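Long-range contact in mariner Mos1 transposase (Drosophila mauritiana, PDB 4MDB), which mediates cut-and-paste transposition of the Mos1 element, cleaving and joining DNA as a homodimer with two divalent metal ions per active site: residues G68-S80 and Y84-A96. The protein carries 1 engineered substitution. Numbering follows the deposited sequence. Where two conformers were deposited one is given.
Engineered in segment 84-96: Ala96 (natural residue Thr). Unlike the reference sequence in segment 84-96: Pro90 (reference Arg).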
loop_
_atom_site.group_PDB
_atom_site.type_symbol
_atom_site.label_atom_id
_atom_site.label_comp_id
_atom_site.label_asym_id
_atom_site.label_seq_id
_atom_site.Cartn_x
_atom_site.Cartn_y
_atom_site.Cartn_z
ATOM N N GLY A 68 -7.698 25.664 1.871
ATOM C CA GLY A 68 -8.335 24.704 2.780
ATOM C C GLY A 68 -8.855 23.444 2.046
ATOM O O GLY A 68 -9.783 22.800 2.512
ATOM N N LYS A 69 -8.239 23.083 0.922
ATOM C CA LYS A 69 -8.700 21.941 0.138
ATOM C C LYS A 69 -7.686 20.786 0.169
ATOM O O LYS A 69 -6.518 20.970 0.516
ATOM C CB LYS A 69 -8.994 22.345 -1.309
ATOM C CG LYS A 69 -10.380 22.959 -1.495
ATOM C CD LYS A 69 -10.733 23.091 -2.963
ATOM C CE LYS A 69 -12.224 22.925 -3.204
ATOM N NZ LYS A 69 -12.473 22.789 -4.666
ATOM N N LYS A 70 -8.178 19.602 -0.178
ATOM C CA LYS A 70 -7.344 18.405 -0.195
ATOM C C LYS A 70 -7.826 17.404 -1.199
ATOM O O LYS A 70 -9.014 17.313 -1.492
ATOM C CB LYS A 70 -7.277 17.817 1.196
ATOM C CG LYS A 70 -8.637 17.448 1.734
ATOM C CD LYS A 70 -8.593 16.981 3.178
ATOM C CE LYS A 70 -9.954 16.506 3.635
ATOM N NZ LYS A 70 -9.771 15.690 4.851
ATOM N N THR A 71 -6.885 16.592 -1.695
ATOM C CA THR A 71 -7.142 15.562 -2.657
ATOM C C THR A 71 -6.528 14.259 -2.097
ATOM O O THR A 71 -5.507 14.279 -1.475
ATOM C CB THR A 71 -6.522 15.886 -4.034
ATOM O OG1 THR A 71 -6.626 14.770 -4.908
ATOM C CG2 THR A 71 -5.054 16.305 -3.891
ATOM N N MET A 72 -7.217 13.165 -2.312
ATOM C CA MET A 72 -6.721 11.892 -1.868
ATOM C C MET A 72 -5.877 11.257 -2.964
ATOM O O MET A 72 -6.306 11.072 -4.108
ATOM C CB MET A 72 -7.872 10.985 -1.524
ATOM C CG MET A 72 -7.458 9.824 -0.665
ATOM S SD MET A 72 -8.816 8.795 -0.095
ATOM C CE MET A 72 -9.592 10.018 0.938
ATOM N N LEU A 73 -4.675 10.895 -2.567
ATOM C CA LEU A 73 -3.790 10.058 -3.385
ATOM C C LEU A 73 -4.120 8.625 -3.033
ATOM O O LEU A 73 -4.074 8.241 -1.832
ATOM C CB LEU A 73 -2.363 10.362 -3.153
ATOM C CG LEU A 73 -1.285 9.454 -3.723
ATOM C CD1 LEU A 73 -1.270 9.464 -5.233
ATOM C CD2 LEU A 73 0.019 9.865 -3.167
ATOM N N CYS A 74 -4.313 7.808 -4.068
ATOM C CA CYS A 74 -4.518 6.361 -3.921
ATOM C C CYS A 74 -3.446 5.746 -4.790
ATOM O O CYS A 74 -3.452 5.960 -5.992
ATOM C CB CYS A 74 -5.862 5.972 -4.424
ATOM S SG CYS A 74 -7.237 6.932 -3.680
ATOM N N VAL A 75 -2.546 4.981 -4.214
ATOM C CA VAL A 75 -1.442 4.503 -5.051
ATOM C C VAL A 75 -1.149 3.053 -4.733
ATOM O O VAL A 75 -1.207 2.623 -3.583
ATOM C CB VAL A 75 -0.174 5.404 -4.834
ATOM C CG1 VAL A 75 0.209 5.467 -3.351
ATOM C CG2 VAL A 75 1.039 4.910 -5.564
ATOM N N TRP A 76 -0.677 2.366 -5.751
ATOM C CA TRP A 76 -0.312 0.942 -5.687
ATOM C C TRP A 76 1.041 0.740 -6.343
ATOM O O TRP A 76 1.311 1.328 -7.363
ATOM C CB TRP A 76 -1.347 0.014 -6.309
ATOM C CG TRP A 76 -2.685 0.115 -5.707
ATOM C CD1 TRP A 76 -3.174 -0.646 -4.678
ATOM C CD2 TRP A 76 -3.694 1.109 -5.964
ATOM N NE1 TRP A 76 -4.439 -0.233 -4.317
ATOM C CE2 TRP A 76 -4.781 0.821 -5.131
ATOM C CE3 TRP A 76 -3.813 2.166 -6.904
ATOM C CZ2 TRP A 76 -5.944 1.605 -5.124
ATOM C CZ3 TRP A 76 -4.960 2.949 -6.880
ATOM C CH2 TRP A 76 -5.995 2.645 -6.006
ATOM N N TRP A 77 1.855 -0.125 -5.741
ATOM C CA TRP A 77 3.249 -0.276 -6.124
ATOM C C TRP A 77 3.819 -1.604 -5.734
ATOM O O TRP A 77 3.217 -2.324 -4.946
ATOM C CB TRP A 77 4.086 0.852 -5.593
ATOM C CG TRP A 77 4.119 0.966 -4.066
ATOM C CD1 TRP A 77 3.110 1.406 -3.279
ATOM C CD2 TRP A 77 5.205 0.635 -3.185
ATOM N NE1 TRP A 77 3.504 1.398 -1.957
ATOM C CE2 TRP A 77 4.790 0.959 -1.868
ATOM C CE3 TRP A 77 6.490 0.158 -3.370
ATOM C CZ2 TRP A 77 5.631 0.747 -0.750
ATOM C CZ3 TRP A 77 7.329 0.010 -2.303
ATOM C CH2 TRP A 77 6.903 0.298 -0.988
ATOM N N ASP A 78 4.966 -1.956 -6.313
ATOM C CA ASP A 78 5.684 -3.147 -5.966
ATOM C C ASP A 78 7.179 -2.874 -5.975
ATOM O O ASP A 78 7.601 -1.724 -5.972
ATOM C CB ASP A 78 5.228 -4.304 -6.856
ATOM C CG ASP A 78 5.755 -4.165 -8.330
ATOM O OD1 ASP A 78 6.461 -3.196 -8.610
ATOM O OD2 ASP A 78 5.596 -5.138 -9.103
ATOM N N GLN A 79 7.997 -3.923 -5.931
ATOM C CA GLN A 79 9.405 -3.735 -5.731
ATOM C C GLN A 79 10.038 -3.114 -6.972
ATOM O O GLN A 79 11.205 -2.709 -6.868
ATOM C CB GLN A 79 10.087 -5.081 -5.428
ATOM C CG GLN A 79 9.975 -6.045 -6.550
ATOM C CD GLN A 79 10.849 -7.251 -6.318
ATOM O OE1 GLN A 79 10.737 -7.898 -5.287
ATOM N NE2 GLN A 79 11.694 -7.575 -7.282
ATOM N N SER A 80 9.299 -2.979 -8.070
ATOM C CA SER A 80 9.807 -2.421 -9.331
ATOM C C SER A 80 9.406 -0.974 -9.537
ATOM O O SER A 80 9.876 -0.347 -10.477
ATOM C CB SER A 80 9.346 -3.262 -10.496
ATOM O OG SER A 80 9.914 -4.576 -10.357
ATOM N N TYR A 84 0.198 2.119 -10.505
ATOM C CA TYR A 84 -0.992 2.810 -10.832
ATOM C C TYR A 84 -1.277 3.746 -9.694
ATOM O O TYR A 84 -1.001 3.424 -8.564
ATOM C CB TYR A 84 -2.148 1.887 -11.036
ATOM C CG TYR A 84 -3.455 2.557 -11.357
ATOM C CD1 TYR A 84 -3.607 3.247 -12.547
ATOM C CD2 TYR A 84 -4.526 2.569 -10.477
ATOM C CE1 TYR A 84 -4.831 3.820 -12.896
ATOM C CE2 TYR A 84 -5.744 3.120 -10.823
ATOM C CZ TYR A 84 -5.871 3.765 -12.025
ATOM O OH TYR A 84 -7.057 4.378 -12.295
ATOM N N TYR A 85 -1.740 4.938 -9.971
ATOM C CA TYR A 85 -2.326 5.795 -8.906
ATOM C C TYR A 85 -3.439 6.665 -9.423
ATOM O O TYR A 85 -3.552 6.918 -10.644
ATOM C CB TYR A 85 -1.247 6.644 -8.236
ATOM C CG TYR A 85 -0.794 7.896 -8.985
ATOM C CD1 TYR A 85 0.269 7.856 -9.878
ATOM C CD2 TYR A 85 -1.413 9.125 -8.754
ATOM C CE1 TYR A 85 0.698 9.003 -10.544
ATOM C CE2 TYR A 85 -1.021 10.271 -9.439
ATOM C CZ TYR A 85 0.044 10.216 -10.307
ATOM O OH TYR A 85 0.420 11.341 -10.990
ATOM N N GLU A 86 -4.286 7.062 -8.488
ATOM C CA GLU A 86 -5.336 8.082 -8.751
ATOM C C GLU A 86 -5.240 9.189 -7.744
ATOM O O GLU A 86 -4.918 8.966 -6.560
ATOM C CB GLU A 86 -6.711 7.435 -8.734
ATOM C CG GLU A 86 -6.989 6.443 -9.840
ATOM C CD GLU A 86 -8.384 5.878 -9.803
ATOM O OE1 GLU A 86 -9.191 6.346 -8.929
ATOM O OE2 GLU A 86 -8.691 4.899 -10.553
ATOM N N LEU A 87 -5.507 10.417 -8.212
ATOM C CA LEU A 87 -5.624 11.560 -7.350
ATOM C C LEU A 87 -7.105 11.977 -7.478
ATOM O O LEU A 87 -7.660 12.206 -8.599
ATOM C CB LEU A 87 -4.621 12.613 -7.746
ATOM C CG LEU A 87 -4.437 13.818 -6.828
ATOM C CD1 LEU A 87 -3.671 13.517 -5.530
ATOM C CD2 LEU A 87 -3.797 14.961 -7.579
ATOM N N LEU A 88 -7.805 11.920 -6.369
ATOM C CA LEU A 88 -9.249 12.106 -6.413
ATOM C C LEU A 88 -9.521 13.624 -6.470
ATOM O O LEU A 88 -8.708 14.441 -6.049
ATOM C CB LEU A 88 -9.949 11.441 -5.231
ATOM C CG LEU A 88 -10.509 9.999 -5.289
ATOM C CD1 LEU A 88 -9.771 9.040 -6.185
ATOM C CD2 LEU A 88 -10.749 9.361 -3.922
ATOM N N LYS A 89 -10.691 13.955 -6.987
ATOM C CA LYS A 89 -11.098 15.335 -7.072
ATOM C C LYS A 89 -11.272 15.865 -5.667
ATOM O O LYS A 89 -11.690 15.136 -4.748
ATOM C CB LYS A 89 -12.353 15.460 -7.929
ATOM C CG LYS A 89 -12.092 15.016 -9.367
ATOM C CD LYS A 89 -12.681 15.964 -10.398
ATOM C CE LYS A 89 -14.206 15.945 -10.373
ATOM N NZ LYS A 89 -14.773 14.603 -10.709
ATOM N N PRO A 90 -10.925 17.135 -5.476
ATOM C CA PRO A 90 -10.823 17.686 -4.137
ATOM C C PRO A 90 -11.989 17.371 -3.220
ATOM O O PRO A 90 -13.142 17.466 -3.623
ATOM C CB PRO A 90 -10.674 19.186 -4.399
ATOM C CG PRO A 90 -9.854 19.224 -5.651
ATOM C CD PRO A 90 -10.265 18.012 -6.461
ATOM N N GLY A 91 -11.666 16.916 -2.008
ATOM C CA GLY A 91 -12.655 16.600 -0.998
ATOM C C GLY A 91 -13.300 15.217 -1.085
ATOM O O GLY A 91 -13.810 14.743 -0.092
ATOM N N GLU A 92 -13.257 14.578 -2.262
ATOM C CA GLU A 92 -13.918 13.274 -2.504
ATOM C C GLU A 92 -13.093 12.125 -1.892
ATOM O O GLU A 92 -11.864 12.188 -1.783
ATOM C CB GLU A 92 -14.324 13.134 -3.996
ATOM C CG GLU A 92 -13.910 11.932 -4.846
ATOM C CD GLU A 92 -14.028 12.239 -6.361
ATOM O OE1 GLU A 92 -14.971 12.986 -6.732
ATOM O OE2 GLU A 92 -13.178 11.776 -7.188
ATOM N N THR A 93 -13.819 11.124 -1.426
ATOM C CA THR A 93 -13.301 10.080 -0.578
ATOM C C THR A 93 -13.425 8.769 -1.380
ATOM O O THR A 93 -14.137 8.713 -2.375
ATOM C CB THR A 93 -14.188 10.053 0.704
ATOM O OG1 THR A 93 -13.446 9.534 1.809
ATOM C CG2 THR A 93 -15.495 9.286 0.476
ATOM N N VAL A 94 -12.684 7.749 -0.979
ATOM C CA VAL A 94 -12.873 6.372 -1.477
ATOM C C VAL A 94 -13.991 5.602 -0.763
ATOM O O VAL A 94 -13.919 5.323 0.427
ATOM C CB VAL A 94 -11.581 5.572 -1.264
ATOM C CG1 VAL A 94 -11.773 4.111 -1.662
ATOM C CG2 VAL A 94 -10.470 6.236 -2.072
ATOM N N ASN A 95 -15.006 5.242 -1.514
ATOM C CA ASN A 95 -16.069 4.371 -1.016
ATOM C C ASN A 95 -15.958 2.993 -1.683
ATOM O O ASN A 95 -15.081 2.781 -2.557
ATOM C CB ASN A 95 -17.439 4.993 -1.287
ATOM C CG ASN A 95 -17.695 5.283 -2.761
ATOM O OD1 ASN A 95 -17.072 4.727 -3.648
ATOM N ND2 ASN A 95 -18.664 6.167 -3.021
ATOM N N ALA A 96 -16.880 2.104 -1.329
ATOM C CA ALA A 96 -16.888 0.742 -1.878
ATOM C C ALA A 96 -16.829 0.683 -3.438
ATOM O O ALA A 96 -15.993 -0.073 -4.028
ATOM C CB ALA A 96 -18.072 -0.030 -1.286
HETATM O O HOH W 1 -10.079 13.844 -2.782
#
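The antiparallel beta hairpin at the edge of the RNase H-like catalytic domain pairs Cys74 with Glu86 and Trp76 with Tyr84 as hydrogen-bonded pairs, with Leu73-Leu87 and Val75-Tyr85 as non-hydrogen-bonded ones. Cys74 N donates to Glu86 O (2.8 Å) and Glu86 N returns to Cys74 O, whereas the Tyr84 N to Trp76 O bond is weak. On one face the Trp76 and Tyr84 side chains run side by side, CZ3 of Trp76 3.6 Å from CD2 of Tyr84; their planes lie 22° apart but are slid so far that the rings barely overlap. Further along this face, CG2 of Val94 rests against both SD of Met72 (3.6 Å) and SG of Cys74 (3.7 Å). With CG anti to the backbone N (chi1 -162°) and the next torsion also extended, the Met72 side chain reaches Val94 and crosses it at about a right angle. On the other face CD1 of Leu73 approaches the Tyr85 ring at CD2 (3.5 Å). Past the strand the chain turns at 89-92, a type II turn, and Gly91 N donates to Lys70 O at 2.7 Å. One water accepts from Met72 N and donates to Lys89 O and Glu92 O, joining strand to turn. Strand 69-78 continues the sheet by pairing with strand 32-42, which carries the magnesium ligand Asp36; helix 96-113 covers Trp76 and Cys74, while helix 162-175 packs on Leu73 and Val75.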